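Local coordinates for HD domain protein (Enterococcus faecalis, PDB 4LRL) that probably hydrolyses deoxynucleoside triphosphates to deoxynucleosides and triphosphate, as an HD-domain enzyme whose activity is switched up or down by bound nucleotides, at residues N46-Q51 against V94-R99; K446-Q451 against E462-F467. All coordinates share one frame; numbering follows the deposited sequence. Where two conformers were deposited one is given.

Contact 1 and contact 2 share no helix, strand or sheet. They follow one another along the chain: strand 46-52 meets helix 87-108 near the N-terminus, and well over three hundred residues later the loop after strand 441-444 meets helix 461-468 near the C-terminus. Their centres are about 53 Å apart, on opposite sides of the chain's centre. Contact 1 lies behind a dGTP site, with Val50 packing beside Lys38, which binds dGTP, whereas contact 2 itself holds Lys446, which touches dGTP. Because Lys38 of the third subunit also holds the dGTP at Lys446, the N-terminal part of one subunit and the C-terminal part of another meet at one nucleotide.

Contact 1 (N46-Q51 against V94-R99)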
loop_
_atom_site.group_PDB
_atom_site.type_symbol
_atom_site.label_atom_id
_atom_site.label_comp_id
_atom_site.label_asym_id
_atom_site.label_seq_id
_atom_site.Cartn_x
_atom_site.Cartn_y
_atom_site.Cartn_z
ATOM N N ASN C 46 9.822 8.208 -4.791
ATOM C CA ASN C 46 10.952 7.621 -4.077
ATOM C C ASN C 46 12.198 8.502 -4.131
ATOM O O ASN C 46 12.715 8.884 -3.079
ATOM C CB ASN C 46 11.202 6.170 -4.503
ATOM C CG ASN C 46 9.947 5.312 -4.387
ATOM O OD1 ASN C 46 9.376 5.166 -3.303
ATOM N ND2 ASN C 46 9.500 4.764 -5.510
ATOM N N TYR C 47 12.645 8.866 -5.335
ATOM C CA TYR C 47 13.794 9.751 -5.521
ATOM C C TYR C 47 13.568 10.771 -6.630
ATOM O O TYR C 47 12.970 10.457 -7.674
ATOM C CB TYR C 47 15.040 8.942 -5.863
ATOM C CG TYR C 47 15.533 8.057 -4.746
ATOM C CD1 TYR C 47 15.059 6.752 -4.606
ATOM C CD2 TYR C 47 16.476 8.520 -3.832
ATOM C CE1 TYR C 47 15.512 5.931 -3.586
ATOM C CE2 TYR C 47 16.936 7.703 -2.806
ATOM C CZ TYR C 47 16.449 6.412 -2.690
ATOM O OH TYR C 47 16.895 5.602 -1.676
ATOM N N ILE C 48 14.050 11.990 -6.394
ATOM C CA ILE C 48 14.195 12.986 -7.446
ATOM C C ILE C 48 15.669 12.932 -7.858
ATOM O O ILE C 48 16.553 12.984 -6.999
ATOM C CB ILE C 48 13.829 14.419 -6.959
ATOM C CG1 ILE C 48 12.460 14.467 -6.238
ATOM C CG2 ILE C 48 13.931 15.450 -8.107
ATOM C CD1 ILE C 48 11.249 13.930 -7.016
ATOM N N HIS C 49 15.926 12.804 -9.162
ATOM C CA HIS C 49 17.295 12.662 -9.677
ATOM C C HIS C 49 17.744 13.916 -10.416
ATOM O O HIS C 49 17.091 14.338 -11.380
ATOM C CB HIS C 49 17.409 11.457 -10.620
ATOM C CG HIS C 49 17.048 10.146 -9.988
ATOM N ND1 HIS C 49 15.745 9.748 -9.790
ATOM C CD2 HIS C 49 17.822 9.137 -9.526
ATOM C CE1 HIS C 49 15.730 8.552 -9.228
ATOM N NE2 HIS C 49 16.978 8.164 -9.051
ATOM N N VAL C 50 18.863 14.492 -9.977
ATOM C CA VAL C 50 19.409 15.709 -10.582
ATOM C C VAL C 50 20.835 15.483 -11.092
ATOM O O VAL C 50 21.730 15.138 -10.306
ATOM C CB VAL C 50 19.379 16.894 -9.585
ATOM C CG1 VAL C 50 20.056 18.143 -10.178
ATOM C CG2 VAL C 50 17.945 17.204 -9.158
ATOM N N GLN C 51 21.026 15.669 -12.406
ATOM C CA GLN C 51 22.338 15.540 -13.070
ATOM C C GLN C 51 22.904 16.858 -13.590
ATOM O O GLN C 51 24.117 16.998 -13.711
ATOM C CB GLN C 51 22.281 14.579 -14.262
ATOM C CG GLN C 51 22.106 13.122 -13.916
ATOM C CD GLN C 51 20.678 12.674 -14.105
ATOM O OE1 GLN C 51 20.280 12.276 -15.203
ATOM N NE2 GLN C 51 19.892 12.746 -13.040
ATOM N N VAL C 94 7.142 17.250 -10.530
ATOM C CA VAL C 94 6.842 17.499 -11.939
ATOM C C VAL C 94 8.125 17.409 -12.741
ATOM O O VAL C 94 8.153 16.782 -13.784
ATOM C CB VAL C 94 6.134 18.861 -12.135
ATOM C CG1 VAL C 94 5.857 19.154 -13.631
ATOM C CG2 VAL C 94 4.852 18.870 -11.351
ATOM N N TYR C 95 9.203 17.991 -12.209
ATOM C CA TYR C 95 10.524 17.874 -12.825
ATOM C C TYR C 95 10.925 16.404 -12.973
ATOM O O TYR C 95 11.390 15.984 -14.031
ATOM C CB TYR C 95 11.591 18.639 -12.026
ATOM C CG TYR C 95 12.981 18.057 -12.234
ATOM C CD1 TYR C 95 13.728 18.384 -13.365
ATOM C CD2 TYR C 95 13.525 17.135 -11.328
ATOM C CE1 TYR C 95 14.991 17.832 -13.581
ATOM C CE2 TYR C 95 14.791 16.570 -11.542
ATOM C CZ TYR C 95 15.515 16.934 -12.670
ATOM O OH TYR C 95 16.759 16.406 -12.899
ATOM N N GLU C 96 10.743 15.628 -11.909
ATOM C CA GLU C 96 11.122 14.219 -11.924
ATOM C C GLU C 96 10.369 13.376 -12.962
ATOM O O GLU C 96 10.987 12.592 -13.686
ATOM C CB GLU C 96 10.996 13.587 -10.530
ATOM C CG GLU C 96 11.359 12.091 -10.494
ATOM C CD GLU C 96 12.814 11.782 -10.874
ATOM O OE1 GLU C 96 13.126 10.582 -11.045
ATOM O OE2 GLU C 96 13.654 12.710 -10.982
ATOM N N ILE C 97 9.049 13.532 -13.017
ATOM C CA ILE C 97 8.224 12.801 -13.983
ATOM C C ILE C 97 8.667 13.148 -15.411
ATOM O O ILE C 97 8.801 12.265 -16.251
ATOM C CB ILE C 97 6.716 13.100 -13.790
ATOM C CG1 ILE C 97 6.236 12.594 -12.407
ATOM C CG2 ILE C 97 5.891 12.527 -14.952
ATOM C CD1 ILE C 97 4.727 12.758 -12.152
ATOM N N THR C 98 8.922 14.434 -15.648
ATOM C CA THR C 98 9.360 14.959 -16.941
ATOM C C THR C 98 10.718 14.366 -17.324
ATOM O O THR C 98 10.945 14.011 -18.486
ATOM C CB THR C 98 9.450 16.504 -16.900
ATOM O OG1 THR C 98 8.156 17.047 -16.626
ATOM C CG2 THR C 98 9.922 17.066 -18.214
ATOM N N ARG C 99 11.607 14.245 -16.337
ATOM C CA ARG C 99 12.916 13.643 -16.572
ATOM C C ARG C 99 12.759 12.177 -16.970
ATOM O O ARG C 99 13.426 11.698 -17.885
ATOM C CB ARG C 99 13.819 13.790 -15.348
ATOM C CG ARG C 99 15.234 13.281 -15.558
ATOM C CD ARG C 99 15.934 13.022 -14.233
ATOM N NE ARG C 99 15.370 11.906 -13.475
ATOM C CZ ARG C 99 15.543 10.608 -13.749
ATOM N NH1 ARG C 99 16.278 10.214 -14.790
ATOM N NH2 ARG C 99 14.976 9.686 -12.965
HETATM O O HOH W 1 19.188 17.060 -14.041
#
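His49 is held against the helix by the carboxylate of Glu96, one oxygen for its backbone and one for its ring. His49 N reaches Glu96 OE2 at 2.9 Å in an almost straight bond (176°), while His49 ND1 gives a more bent one to OE1 at 3.0 Å. From the opposite face of the carboxylate Arg99 grips it side-on, NE to OE2 and NH2 to OE1, the latter at 2.8 Å. The bend of Arg99 at chi3 (68°) turns the guanidinium back to Glu96 and leaves one face under His49 CB. Arg100 adds a salt bridge to OE1, which would probably keep this buried acid ionised.

Tyr95 OH donates to a lone pair of His49 O at 2.6 Å, in the carbonyl plane, and Ile48 CG2 packs at the edge of the same ring, 3.7 Å from CD2. Toward Gln51 the fit loosens: a water links Gln51 N to Tyr95 OH, and Gln51 NE2 comes no nearer Arg99 than 4.1 Å, to CD.

Segments 46-51 and 94-99 run at 73° to each other. Strand 46-52 pairs with strand 33-42, while helices 124-133 and 206-219 pack against helix 87-108.

Contact 2 (K446-Q451 against E462-F467); sequences KEMLDQ and ETYREF. With DGT (2'-deoxyguanosine-5'-triphosphate), chain R.
A dGTP pocket borders this contact: Lys446, at the start of the 3-10 turn 446-448, extends its chain to the triphosphate, and the same turn ends at Met448, which meets the aromatic side chains of helix 461-468. Lys446 NZ donates to O2G of the gamma phosphate at 3.3 Å.

Met448 is wedged between Tyr464 and Phe467. Its CB lies over one face of the Phe467 ring, a CH-pi contact 3.9 Å from the centroid. Bends at chi2 (-54°) and chi3 (-63°) fold the thioether back over the same ring, so that CE comes within 3.7 Å of Phe467 CG. The sulfur lies above that face at a greater distance and approaches the Tyr464 ring obliquely, with SD 4.1 Å from CE1, a Met-aromatic contact with each ring. Leu449 CD2 meets the edge of Phe467, 3.9 Å from CE2.

Tyr464 also meets Gln451, at the far end of segment 446-451. The Gln451 amide lies over one face of its ring, planes 29° apart, the atom modelled as OE1 3.2 Å from CG; which end is O and which N is doubtful, as that atom also lies 2.9 Å from Asp450 O. Met448 O lies at the ring edge, 3.5 Å from CD1.

No hydrogen bond joins the two segments. Ile375 and Val378 cover Met448, and Phe444 stacks edge-to-face on Phe467. The arrangement is a methionine-aromatic cluster backing a nucleotide site that Arg350, Lys354 and the third subunit complete.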
loop_
_atom_site.group_PDB
_atom_site.type_symbol
_atom_site.label_atom_id
_atom_site.label_comp_id
_atom_site.label_asym_id
_atom_site.label_seq_id
_atom_site.Cartn_x
_atom_site.Cartn_y
_atom_site.Cartn_z
ATOM N N LYS C 446 -22.597 28.171 10.518
ATOM C CA LYS C 446 -23.106 26.969 11.169
ATOM C C LYS C 446 -24.134 27.301 12.257
ATOM O O LYS C 446 -25.159 26.619 12.378
ATOM C CB LYS C 446 -21.950 26.150 11.764
ATOM C CG LYS C 446 -22.367 24.775 12.275
ATOM C CD LYS C 446 -21.186 23.921 12.754
ATOM C CE LYS C 446 -21.695 22.712 13.541
ATOM N NZ LYS C 446 -20.712 21.589 13.632
ATOM N N GLU C 447 -23.869 28.352 13.032
ATOM C CA GLU C 447 -24.748 28.701 14.155
ATOM C C GLU C 447 -26.190 29.038 13.752
ATOM O O GLU C 447 -27.071 29.108 14.609
ATOM C CB GLU C 447 -24.135 29.750 15.113
ATOM C CG GLU C 447 -23.327 30.882 14.497
ATOM C CD GLU C 447 -21.881 30.500 14.193
ATOM O OE1 GLU C 447 -20.977 30.915 14.951
ATOM O OE2 GLU C 447 -21.650 29.793 13.191
ATOM N N MET C 448 -26.428 29.199 12.449
ATOM C CA MET C 448 -27.781 29.384 11.924
ATOM C C MET C 448 -28.630 28.130 12.097
ATOM O O MET C 448 -29.855 28.216 12.184
ATOM C CB MET C 448 -27.761 29.772 10.441
ATOM C CG MET C 448 -27.239 31.175 10.132
ATOM S SD MET C 448 -28.054 32.528 11.011
ATOM C CE MET C 448 -29.736 32.406 10.407
ATOM N N LEU C 449 -27.972 26.971 12.143
ATOM C CA LEU C 449 -28.658 25.683 12.209
ATOM C C LEU C 449 -28.840 25.129 13.622
ATOM O O LEU C 449 -29.948 24.746 13.989
ATOM C CB LEU C 449 -27.955 24.650 11.323
ATOM C CG LEU C 449 -28.058 24.841 9.807
ATOM C CD1 LEU C 449 -27.246 23.767 9.095
ATOM C CD2 LEU C 449 -29.506 24.826 9.320
ATOM N N ASP C 450 -27.765 25.082 14.404
ATOM C CA ASP C 450 -27.794 24.441 15.726
ATOM C C ASP C 450 -28.093 25.417 16.866
ATOM O O ASP C 450 -27.757 26.599 16.777
ATOM C CB ASP C 450 -26.490 23.663 15.997
ATOM C CG ASP C 450 -25.233 24.493 15.725
ATOM O OD1 ASP C 450 -24.668 24.368 14.615
ATOM O OD2 ASP C 450 -24.818 25.272 16.614
ATOM N N GLN C 451 -28.716 24.916 17.933
ATOM C CA GLN C 451 -29.077 25.758 19.084
ATOM C C GLN C 451 -28.393 25.377 20.407
ATOM O O GLN C 451 -29.052 25.260 21.443
ATOM C CB GLN C 451 -30.603 25.838 19.248
ATOM C CG GLN C 451 -31.272 26.787 18.257
ATOM C CD GLN C 451 -30.588 28.149 18.192
ATOM O OE1 GLN C 451 -29.940 28.481 17.195
ATOM N NE2 GLN C 451 -30.715 28.934 19.262
ATOM N N GLU C 462 -36.928 31.868 16.731
ATOM C CA GLU C 462 -37.871 31.647 15.633
ATOM C C GLU C 462 -37.226 31.879 14.263
ATOM O O GLU C 462 -37.577 31.217 13.288
ATOM C CB GLU C 462 -39.159 32.470 15.810
ATOM C CG GLU C 462 -39.064 33.936 15.402
ATOM C CD GLU C 462 -40.407 34.663 15.463
ATOM O OE1 GLU C 462 -40.797 35.270 14.438
ATOM O OE2 GLU C 462 -41.069 34.638 16.527
ATOM N N THR C 463 -36.274 32.811 14.217
ATOM C CA THR C 463 -35.470 33.080 13.031
ATOM C C THR C 463 -34.589 31.879 12.690
ATOM O O THR C 463 -34.501 31.481 11.525
ATOM C CB THR C 463 -34.600 34.340 13.226
ATOM O OG1 THR C 463 -35.430 35.421 13.663
ATOM C CG2 THR C 463 -33.910 34.739 11.931
ATOM N N TYR C 464 -33.958 31.294 13.709
ATOM C CA TYR C 464 -33.168 30.066 13.534
ATOM C C TYR C 464 -34.027 28.910 13.012
ATOM O O TYR C 464 -33.593 28.165 12.128
ATOM C CB TYR C 464 -32.456 29.667 14.835
ATOM C CG TYR C 464 -31.354 30.616 15.274
ATOM C CD1 TYR C 464 -30.250 30.864 14.456
ATOM C CD2 TYR C 464 -31.409 31.254 16.516
ATOM C CE1 TYR C 464 -29.241 31.729 14.851
ATOM C CE2 TYR C 464 -30.398 32.120 16.924
ATOM C CZ TYR C 464 -29.321 32.351 16.085
ATOM O OH TYR C 464 -28.315 33.200 16.477
ATOM N N ARG C 465 -35.239 28.778 13.556
ATOM C CA ARG C 465 -36.167 27.755 13.088
ATOM C C ARG C 465 -36.657 28.058 11.669
ATOM O O ARG C 465 -36.731 27.155 10.836
ATOM C CB ARG C 465 -37.329 27.561 14.069
ATOM C CG ARG C 465 -36.919 26.861 15.368
ATOM C CD ARG C 465 -38.120 26.512 16.238
ATOM N NE ARG C 465 -38.892 27.691 16.624
ATOM C CZ ARG C 465 -38.696 28.382 17.744
ATOM N NH1 ARG C 465 -37.748 28.015 18.597
ATOM N NH2 ARG C 465 -39.449 29.442 18.011
ATOM N N GLU C 466 -36.957 29.321 11.388
ATOM C CA GLU C 466 -37.381 29.733 10.054
ATOM C C GLU C 466 -36.286 29.411 9.039
ATOM O O GLU C 466 -36.537 28.738 8.041
ATOM C CB GLU C 466 -37.749 31.222 10.033
ATOM C CG GLU C 466 -38.073 31.791 8.645
ATOM C CD GLU C 466 -39.394 31.304 8.063
ATOM O OE1 GLU C 466 -40.020 30.381 8.628
ATOM O OE2 GLU C 466 -39.806 31.849 7.022
ATOM N N PHE C 467 -35.069 29.862 9.325
ATOM C CA PHE C 467 -33.914 29.541 8.500
ATOM C C PHE C 467 -33.737 28.033 8.268
ATOM O O PHE C 467 -33.561 27.597 7.120
ATOM C CB PHE C 467 -32.632 30.136 9.095
ATOM C CG PHE C 467 -31.414 29.859 8.267
ATOM C CD1 PHE C 467 -30.965 30.793 7.337
ATOM C CD2 PHE C 467 -30.731 28.646 8.392
ATOM C CE1 PHE C 467 -29.843 30.527 6.552
ATOM C CE2 PHE C 467 -29.607 28.375 7.618
ATOM C CZ PHE C 467 -29.159 29.314 6.697
HETATM P PG DGT R . -20.317 18.213 11.664
HETATM O O1G DGT R . -20.519 16.835 11.057
HETATM O O2G DGT R . -21.619 18.947 11.953
HETATM O O3G DGT R . -19.301 18.254 12.794
HETATM O O3B DGT R . -19.632 19.146 10.534
HETATM P PB DGT R . -18.965 18.564 9.203
HETATM O O1B DGT R . -19.857 18.893 8.035
HETATM O O2B DGT R . -18.515 17.143 9.432
HETATM O O3A DGT R . -17.656 19.481 9.076
HETATM P PA DGT R . -16.336 19.369 9.980
HETATM O O1A DGT R . -15.892 20.781 10.243
HETATM O O2A DGT R . -16.468 18.431 11.135
HETATM O "O5'" DGT R . -15.260 18.751 8.949
HETATM C "C5'" DGT R . -15.520 17.620 8.125
HETATM C "C4'" DGT R . -14.347 16.643 8.186
HETATM O "O4'" DGT R . -13.064 17.290 8.146
HETATM C "C3'" DGT R . -14.336 15.894 9.510
HETATM O "O3'" DGT R . -15.330 14.854 9.562
HETATM C "C2'" DGT R . -12.893 15.417 9.613
HETATM C "C1'" DGT R . -12.105 16.443 8.796
HETATM N N9 DGT R . -11.188 17.246 9.640
HETATM C C8 DGT R . -9.868 17.408 9.412
HETATM N N7 DGT R . -9.285 18.205 10.348
HETATM C C5 DGT R . -10.257 18.570 11.204
HETATM C C6 DGT R . -10.350 19.395 12.442
HETATM O O6 DGT R . -9.371 19.985 12.940
HETATM N N1 DGT R . -11.533 19.522 13.028
HETATM C C2 DGT R . -12.637 18.923 12.568
HETATM N N2 DGT R . -13.780 19.123 13.255
HETATM N N3 DGT R . -12.648 18.156 11.444
HETATM C C4 DGT R . -11.502 17.939 10.735
#